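Local coordinates for metallo-beta-lactamase family protein (Staphylococcus aureus, PDB 3R2U), which is probably an iron-dependent hydrolase of the metallo-beta-lactamase superfamily that also carries a rhodanese-like domain, its exact substrate not established, at residues L71-A83 with A98-Y112. Sequence-based numbering, arbitrary orientation.
With FE (Fe (III) ion), chain E.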
ATOM      1  N   LEU A  71     -21.892   9.600  -6.510  1.00 24.40           N
ATOM      2  CA  LEU A  71     -22.784  10.129  -5.494  1.00 22.88           C
ATOM      3  C   LEU A  71     -22.107  11.250  -4.725  1.00 23.34           C
ATOM      4  O   LEU A  71     -20.878  11.336  -4.680  1.00 23.29           O
ATOM      5  CB  LEU A  71     -23.152   9.021  -4.516  1.00 21.54           C
ATOM      6  CG  LEU A  71     -23.852   7.794  -5.094  1.00 21.12           C
ATOM      7  CD1 LEU A  71     -23.781   6.631  -4.106  1.00 24.37           C
ATOM      8  CD2 LEU A  71     -25.271   8.121  -5.496  1.00 19.41           C
ATOM      9  N   THR A  72     -22.917  12.081  -4.092  1.00 23.41           N
ATOM     10  CA  THR A  72     -22.432  13.162  -3.268  1.00 23.41           C
ATOM     11  C   THR A  72     -23.014  12.972  -1.874  1.00 22.70           C
ATOM     12  O   THR A  72     -24.224  12.867  -1.713  1.00 22.35           O
ATOM     13  CB  THR A  72     -22.869  14.533  -3.827  1.00 24.70           C
ATOM     14  OG1 THR A  72     -22.360  14.672  -5.151  1.00 28.58           O
ATOM     15  CG2 THR A  72     -22.333  15.680  -2.959  1.00 22.75           C
ATOM     16  N   ILE A  73     -22.151  12.928  -0.864  1.00 22.35           N
ATOM     17  CA  ILE A  73     -22.609  12.754   0.509  1.00 20.51           C
ATOM     18  C   ILE A  73     -23.207  14.077   0.958  1.00 21.52           C
ATOM     19  O   ILE A  73     -22.487  15.049   1.168  1.00 21.85           O
ATOM     20  CB  ILE A  73     -21.473  12.319   1.437  1.00 20.80           C
ATOM     21  CG1 ILE A  73     -20.917  10.963   0.972  1.00 22.12           C
ATOM     22  CG2 ILE A  73     -21.963  12.254   2.893  1.00 17.59           C
ATOM     23  CD1 ILE A  73     -19.683  10.542   1.675  1.00 18.88           C
ATOM     24  N   THR A  74     -24.533  14.093   1.043  1.00 21.39           N
ATOM     25  CA  THR A  74     -25.324  15.258   1.393  1.00 22.16           C
ATOM     26  C   THR A  74     -26.043  15.069   2.725  1.00 20.86           C
ATOM     27  O   THR A  74     -26.604  16.002   3.259  1.00 19.32           O
ATOM     28  CB  THR A  74     -26.401  15.484   0.318  1.00 23.62           C
ATOM     29  OG1 THR A  74     -27.068  14.233   0.058  1.00 24.49           O
ATOM     30  CG2 THR A  74     -25.776  16.010  -1.000  1.00 26.15           C
ATOM     31  N   HIS A  75     -26.014  13.852   3.266  1.00 20.73           N
ATOM     32  CA  HIS A  75     -26.747  13.530   4.482  1.00 20.61           C
ATOM     33  C   HIS A  75     -25.998  12.531   5.357  1.00 20.28           C
ATOM     34  O   HIS A  75     -25.175  11.751   4.864  1.00 19.50           O
ATOM     35  CB  HIS A  75     -28.077  12.817   4.146  1.00 21.18           C
ATOM     36  CG  HIS A  75     -29.030  13.596   3.281  1.00 22.51           C
ATOM     37  ND1 HIS A  75     -28.817  13.814   1.935  1.00 25.49           N
ATOM     38  CD2 HIS A  75     -30.259  14.101   3.550  1.00 25.54           C
ATOM     39  CE1 HIS A  75     -29.845  14.475   1.430  1.00 27.99           C
ATOM     40  NE2 HIS A  75     -30.731  14.667   2.390  1.00 25.20           N
ATOM     41  N   ALA A  76     -26.315  12.562   6.650  1.00 18.39           N
ATOM     42  CA  ALA A  76     -25.865  11.541   7.601  1.00 19.66           C
ATOM     43  C   ALA A  76     -26.884  11.458   8.735  1.00 18.34           C
ATOM     44  O   ALA A  76     -27.489  12.449   9.121  1.00 21.10           O
ATOM     45  CB  ALA A  76     -24.473  11.833   8.148  1.00 18.50           C
ATOM     46  N   ALA A  77     -27.050  10.268   9.276  1.00 18.06           N
ATOM     47  CA  ALA A  77     -27.974  10.044  10.347  1.00 18.55           C
ATOM     48  C   ALA A  77     -27.316   9.077  11.304  1.00 19.14           C
ATOM     49  O   ALA A  77     -26.444   8.286  10.930  1.00 19.29           O
ATOM     50  CB  ALA A  77     -29.306   9.467   9.815  1.00 18.11           C
ATOM     51  N   GLU A  78     -27.763   9.144  12.539  1.00 18.31           N
ATOM     52  CA  GLU A  78     -27.240   8.362  13.582  1.00 19.50           C
ATOM     53  C   GLU A  78     -28.394   7.723  14.360  1.00 18.77           C
ATOM     54  O   GLU A  78     -29.355   8.392  14.698  1.00 19.83           O
ATOM     55  CB  GLU A  78     -26.415   9.320  14.452  1.00 19.76           C
ATOM     56  CG  GLU A  78     -25.811   8.735  15.624  1.00 23.82           C
ATOM     57  CD  GLU A  78     -24.679   9.599  16.149  1.00 27.42           C
ATOM     58  OE1 GLU A  78     -23.588   9.600  15.519  1.00 25.02           O
ATOM     59  OE2 GLU A  78     -24.877  10.228  17.214  1.00 22.57           O
ATOM     60  N   THR A  79     -28.269   6.445  14.686  1.00 18.06           N
ATOM     61  CA  THR A  79     -29.337   5.732  15.377  1.00 18.96           C
ATOM     62  C   THR A  79     -29.521   6.070  16.863  1.00 20.49           C
ATOM     63  O   THR A  79     -30.637   5.979  17.388  1.00 21.05           O
ATOM     64  CB  THR A  79     -29.180   4.217  15.198  1.00 19.13           C
ATOM     65  OG1 THR A  79     -27.929   3.775  15.744  1.00 19.48           O
ATOM     66  CG2 THR A  79     -29.218   3.852  13.675  1.00 18.54           C
ATOM     67  N   HIS A  80     -28.438   6.429  17.542  1.00 20.78           N
ATOM     68  CA  HIS A  80     -28.475   6.738  18.971  1.00 20.39           C
ATOM     69  C   HIS A  80     -27.126   7.234  19.447  1.00 20.03           C
ATOM     70  O   HIS A  80     -26.162   7.268  18.667  1.00 19.95           O
ATOM     71  CB  HIS A  80     -28.864   5.478  19.780  1.00 21.19           C
ATOM     72  CG  HIS A  80     -27.879   4.354  19.700  1.00 21.95           C
ATOM     73  ND1 HIS A  80     -27.663   3.626  18.548  1.00 20.69           N
ATOM     74  CD2 HIS A  80     -27.101   3.788  20.653  1.00 21.98           C
ATOM     75  CE1 HIS A  80     -26.757   2.692  18.788  1.00 19.35           C
ATOM     76  NE2 HIS A  80     -26.408   2.767  20.060  1.00 20.31           N
ATOM     77  N   ILE A  81     -27.053   7.619  20.720  0.70 19.51           N
ATOM     78  CA  ILE A  81     -25.811   8.090  21.322  0.70 19.79           C
ATOM     79  C   ILE A  81     -24.960   6.847  21.617  0.70 19.18           C
ATOM     80  O   ILE A  81     -25.264   6.070  22.512  0.70 19.04           O
ATOM     81  CB  ILE A  81     -26.077   8.916  22.623  0.70 20.75           C
ATOM     82  CG1 ILE A  81     -27.035  10.085  22.336  0.70 20.41           C
ATOM     83  CG2 ILE A  81     -24.783   9.409  23.206  0.70 19.09           C
ATOM     84  CD1 ILE A  81     -27.350  10.975  23.558  0.70 18.13           C
ATOM     85  N   HIS A  82     -23.906   6.652  20.831  1.00 19.51           N
ATOM     86  CA  HIS A  82     -23.084   5.452  20.932  1.00 18.70           C
ATOM     87  C   HIS A  82     -22.189   5.384  22.135  1.00 20.36           C
ATOM     88  O   HIS A  82     -21.684   6.396  22.607  1.00 20.23           O
ATOM     89  CB  HIS A  82     -22.264   5.275  19.658  1.00 19.26           C
ATOM     90  CG  HIS A  82     -23.109   5.108  18.448  1.00 18.92           C
ATOM     91  ND1 HIS A  82     -23.855   3.974  18.225  1.00 19.64           N
ATOM     92  CD2 HIS A  82     -23.354   5.936  17.405  1.00 20.79           C
ATOM     93  CE1 HIS A  82     -24.509   4.105  17.084  1.00 21.18           C
ATOM     94  NE2 HIS A  82     -24.230   5.288  16.573  1.00 21.03           N
ATOM     95  N   ALA A  83     -22.017   4.161  22.633  1.00 20.28           N
ATOM     96  CA  ALA A  83     -21.181   3.892  23.794  1.00 22.37           C
ATOM     97  C   ALA A  83     -19.917   3.144  23.419  1.00 21.09           C
ATOM     98  O   ALA A  83     -19.042   2.966  24.257  1.00 22.72           O
ATOM     99  CB  ALA A  83     -21.968   3.053  24.809  1.00 22.75           C
ATOM    100  N   ALA A  98     -23.046  18.744   5.263  1.00 22.02           N
ATOM    101  CA  ALA A  98     -24.188  17.879   5.012  1.00 22.49           C
ATOM    102  C   ALA A  98     -25.280  18.105   6.053  1.00 23.40           C
ATOM    103  O   ALA A  98     -25.029  18.643   7.148  1.00 23.20           O
ATOM    104  CB  ALA A  98     -23.744  16.418   5.039  1.00 20.92           C
ATOM    105  N   ASN A  99     -26.504  17.735   5.693  1.00 22.32           N
ATOM    106  CA  ASN A  99     -27.601  17.752   6.647  1.00 22.21           C
ATOM    107  C   ASN A  99     -27.425  16.535   7.540  1.00 21.07           C
ATOM    108  O   ASN A  99     -27.161  15.449   7.036  1.00 20.96           O
ATOM    109  CB  ASN A  99     -28.939  17.678   5.931  1.00 23.04           C
ATOM    110  CG  ASN A  99     -29.279  18.972   5.219  1.00 27.15           C
ATOM    111  OD1 ASN A  99     -29.469  18.996   4.022  1.00 38.88           O
ATOM    112  ND2 ASN A  99     -29.304  20.049   5.952  1.00 31.55           N
ATOM    113  N   ILE A 100     -27.519  16.713   8.855  1.00 20.27           N
ATOM    114  CA  ILE A 100     -27.416  15.585   9.765  1.00 19.87           C
ATOM    115  C   ILE A 100     -28.692  15.419  10.567  1.00 20.59           C
ATOM    116  O   ILE A 100     -29.375  16.386  10.880  1.00 21.03           O
ATOM    117  CB  ILE A 100     -26.165  15.640  10.661  1.00 19.88           C
ATOM    118  CG1 ILE A 100     -26.179  16.877  11.566  1.00 19.62           C
ATOM    119  CG2 ILE A 100     -24.903  15.633   9.763  1.00 17.98           C
ATOM    120  CD1 ILE A 100     -25.152  16.787  12.701  1.00 19.65           C
ATOM    121  N   TYR A 101     -29.009  14.161  10.855  1.00 21.19           N
ATOM    122  CA  TYR A 101     -30.241  13.771  11.519  1.00 21.21           C
ATOM    123  C   TYR A 101     -29.897  12.908  12.708  1.00 21.06           C
ATOM    124  O   TYR A 101     -29.234  11.875  12.565  1.00 19.75           O
ATOM    125  CB  TYR A 101     -31.136  12.996  10.529  1.00 20.84           C
ATOM    126  CG  TYR A 101     -31.426  13.817   9.286  1.00 21.64           C
ATOM    127  CD1 TYR A 101     -30.480  13.915   8.268  1.00 23.10           C
ATOM    128  CD2 TYR A 101     -32.616  14.519   9.142  1.00 20.89           C
ATOM    129  CE1 TYR A 101     -30.705  14.671   7.154  1.00 21.14           C
ATOM    130  CE2 TYR A 101     -32.857  15.297   8.012  1.00 20.75           C
ATOM    131  CZ  TYR A 101     -31.894  15.362   7.022  1.00 23.98           C
ATOM    132  OH  TYR A 101     -32.082  16.119   5.887  1.00 30.27           O
ATOM    133  N   VAL A 102     -30.295  13.367  13.890  1.00 20.04           N
ATOM    134  CA  VAL A 102     -30.067  12.627  15.105  1.00 19.49           C
ATOM    135  C   VAL A 102     -31.378  12.638  15.895  1.00 20.40           C
ATOM    136  O   VAL A 102     -32.263  13.456  15.652  1.00 18.77           O
ATOM    137  CB  VAL A 102     -28.927  13.222  15.951  1.00 20.19           C
ATOM    138  CG1 VAL A 102     -27.616  13.265  15.151  1.00 19.37           C
ATOM    139  CG2 VAL A 102     -29.306  14.589  16.484  1.00 19.67           C
ATOM    140  N   SER A 103     -31.502  11.720  16.834  1.00 19.89           N
ATOM    141  CA  SER A 103     -32.706  11.627  17.614  1.00 20.88           C
ATOM    142  C   SER A 103     -33.013  12.822  18.525  1.00 21.98           C
ATOM    143  O   SER A 103     -32.162  13.285  19.300  1.00 20.57           O
ATOM    144  CB  SER A 103     -32.680  10.353  18.466  1.00 21.58           C
ATOM    145  OG  SER A 103     -33.861  10.259  19.279  1.00 20.48           O
ATOM    146  N   GLY A 104     -34.257  13.297  18.420  1.00 22.39           N
ATOM    147  CA  GLY A 104     -34.799  14.306  19.319  1.00 24.52           C
ATOM    148  C   GLY A 104     -35.770  13.627  20.275  1.00 25.58           C
ATOM    149  O   GLY A 104     -36.563  14.289  20.916  1.00 25.81           O
ATOM    150  N   GLU A 105     -35.722  12.296  20.359  1.00 26.17           N
ATOM    151  CA  GLU A 105     -36.612  11.535  21.234  1.00 29.00           C
ATOM    152  C   GLU A 105     -35.957  11.314  22.590  1.00 31.85           C
ATOM    153  O   GLU A 105     -35.962  10.216  23.129  1.00 34.33           O
ATOM    154  CB  GLU A 105     -36.967  10.185  20.607  1.00 27.55           C
ATOM    155  CG  GLU A 105     -37.864  10.263  19.370  1.00 28.65           C
ATOM    156  CD  GLU A 105     -39.312  10.655  19.682  1.00 31.72           C
ATOM    157  OE1 GLU A 105     -39.623  10.916  20.866  1.00 29.70           O
ATOM    158  OE2 GLU A 105     -40.141  10.711  18.735  1.00 32.06           O
ATOM    159  N   SER A 106     -35.396  12.370  23.138  1.00 35.47           N
ATOM    160  CA  SER A 106     -34.682  12.292  24.398  1.00 38.45           C
ATOM    161  C   SER A 106     -35.322  13.252  25.375  1.00 40.39           C
ATOM    162  O   SER A 106     -36.085  14.130  24.973  1.00 40.33           O
ATOM    163  CB  SER A 106     -33.224  12.690  24.158  1.00 38.36           C
ATOM    164  OG  SER A 106     -33.171  14.007  23.612  1.00 40.81           O
ATOM    165  N   ASP A 107     -35.035  13.092  26.662  1.00 42.75           N
ATOM    166  CA  ASP A 107     -35.566  14.035  27.635  1.00 45.65           C
ATOM    167  C   ASP A 107     -34.663  15.273  27.607  1.00 46.26           C
ATOM    168  O   ASP A 107     -33.653  15.310  26.897  1.00 45.08           O
ATOM    169  CB  ASP A 107     -35.700  13.420  29.029  1.00 46.95           C
ATOM    170  CG  ASP A 107     -34.374  12.987  29.621  1.00 48.55           C
ATOM    171  OD1 ASP A 107     -33.300  13.288  29.048  1.00 50.17           O
ATOM    172  OD2 ASP A 107     -34.417  12.342  30.686  1.00 54.22           O
ATOM    173  N   ASP A 108     -35.014  16.271  28.395  1.00 48.60           N
ATOM    174  CA  ASP A 108     -34.297  17.550  28.390  1.00 49.62           C
ATOM    175  C   ASP A 108     -32.833  17.491  28.866  1.00 48.45           C
ATOM    176  O   ASP A 108     -32.103  18.471  28.728  1.00 49.90           O
ATOM    177  CB  ASP A 108     -35.086  18.566  29.239  1.00 51.97           C
ATOM    178  CG  ASP A 108     -36.536  18.748  28.753  1.00 55.56           C
ATOM    179  OD1 ASP A 108     -36.891  18.197  27.685  1.00 59.89           O
ATOM    180  OD2 ASP A 108     -37.329  19.440  29.439  1.00 61.89           O
ATOM    181  N   THR A 109     -32.394  16.338  29.372  1.00 46.02           N
ATOM    182  CA  THR A 109     -31.057  16.211  29.952  1.00 43.38           C
ATOM    183  C   THR A 109     -30.101  15.182  29.339  1.00 40.80           C
ATOM    184  O   THR A 109     -28.887  15.391  29.359  1.00 39.48           O
ATOM    185  CB  THR A 109     -31.200  15.868  31.435  1.00 44.59           C
ATOM    186  OG1 THR A 109     -31.964  14.664  31.570  1.00 45.64           O
ATOM    187  CG2 THR A 109     -31.902  17.004  32.177  1.00 43.99           C
ATOM    188  N   LEU A 110     -30.629  14.076  28.812  1.00 38.02           N
ATOM    189  CA  LEU A 110     -29.778  13.012  28.254  1.00 36.83           C
ATOM    190  C   LEU A 110     -29.622  13.050  26.729  1.00 33.66           C
ATOM    191  O   LEU A 110     -29.101  12.123  26.143  1.00 32.93           O
ATOM    192  CB  LEU A 110     -30.317  11.635  28.675  1.00 38.00           C
ATOM    193  CG  LEU A 110     -30.387  11.423  30.196  1.00 42.88           C
ATOM    194  CD1 LEU A 110     -31.042  10.084  30.547  1.00 46.25           C
ATOM    195  CD2 LEU A 110     -28.997  11.526  30.826  1.00 43.41           C
ATOM    196  N   GLY A 111     -30.049  14.134  26.098  1.00 32.78           N
ATOM    197  CA  GLY A 111     -29.973  14.259  24.645  1.00 31.27           C
ATOM    198  C   GLY A 111     -28.655  14.820  24.150  1.00 29.44           C
ATOM    199  O   GLY A 111     -27.745  15.127  24.936  1.00 28.06           O
ATOM    200  N   TYR A 112     -28.558  14.935  22.835  1.00 27.67           N
ATOM    201  CA  TYR A 112     -27.361  15.470  22.195  1.00 26.56           C
ATOM    202  C   TYR A 112     -27.135  16.938  22.570  1.00 26.67           C
ATOM    203  O   TYR A 112     -28.082  17.718  22.634  1.00 28.74           O
ATOM    204  CB  TYR A 112     -27.501  15.398  20.679  1.00 25.74           C
ATOM    205  CG  TYR A 112     -27.431  14.031  20.070  1.00 23.00           C
ATOM    206  CD1 TYR A 112     -28.562  13.235  19.942  1.00 20.70           C
ATOM    207  CD2 TYR A 112     -26.243  13.563  19.558  1.00 21.63           C
ATOM    208  CE1 TYR A 112     -28.492  11.984  19.353  1.00 20.85           C
ATOM    209  CE2 TYR A 112     -26.158  12.324  18.970  1.00 23.86           C
ATOM    210  CZ  TYR A 112     -27.280  11.526  18.867  1.00 21.72           C
ATOM    211  OH  TYR A 112     -27.180  10.293  18.256  1.00 19.08           O
TER
HETATM  212 FE    FE E 443     -25.047   1.352  21.400  1.00 52.55          FE
HETATM  213  O   HOH W   1     -33.583  15.617   3.324  0.50 17.27           O
HETATM  214  O   HOH W   2     -29.555   9.584  17.170  1.00 13.13           O
HETATM  215  O   HOH W   3     -24.871   3.100  22.982  1.00 15.09           O
HETATM  216  O   HOH W   4     -23.368   2.233  20.130  1.00 15.67           O
HETATM  217  O   HOH W   5     -23.626   0.174  22.512  1.00 19.61           O
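Tyr112 OH donates to Glu78 OE2 across a short 2.5 Å, meeting the anti lone pair of that oxygen, with carboxylate and ring planes turned 30° apart. The Glu78 chain reaches the phenol because its CG lies anti to the backbone N (chi1 178°) and runs on extended; its other oxygen, OE1, bonds to Ser87. One water joins the same phenol OH to Glu78 O and Ser103 N, bridging the two segments just where the strands part.

Before that point the strands 72-77 and 99-103 run parallel, tied by four backbone bonds. Thr74 O accepts from Asn99 N at 3.0 Å, Asn99 O from Ala76 N, Ala76 O from Tyr101 N, and Tyr101 O from Glu78 N at 3.1 Å. On the face carrying His75 and Ala77, the His75 and Tyr101 rings meet rim to rim, CD2 lying 3.6 Å from Tyr101 OH, while a second water links His75 NE2 to that hydroxyl. On the other face Ala76 CB rests 4.2 Å from Ile100 CG2, towards helix 89-96, which completes the beta-alpha-beta unit.

Further along, Val102 CB covers one face of the Tyr112 ring; over the opposite face lies Ile81 CG1, 4.0 Å from the centroid, a CH-pi contact left doubtful by a second conformer of Ile81.

Between Glu78 and Ile81 the chain presents His80, whose NE2 binds the iron at 2.4 Å alongside His143, Asp169 and three waters. The phenol, held at its hydroxyl by Glu78 and the water and backed by Val102, thus probably helps to keep this metal-binding loop against the end of the neighbouring strand.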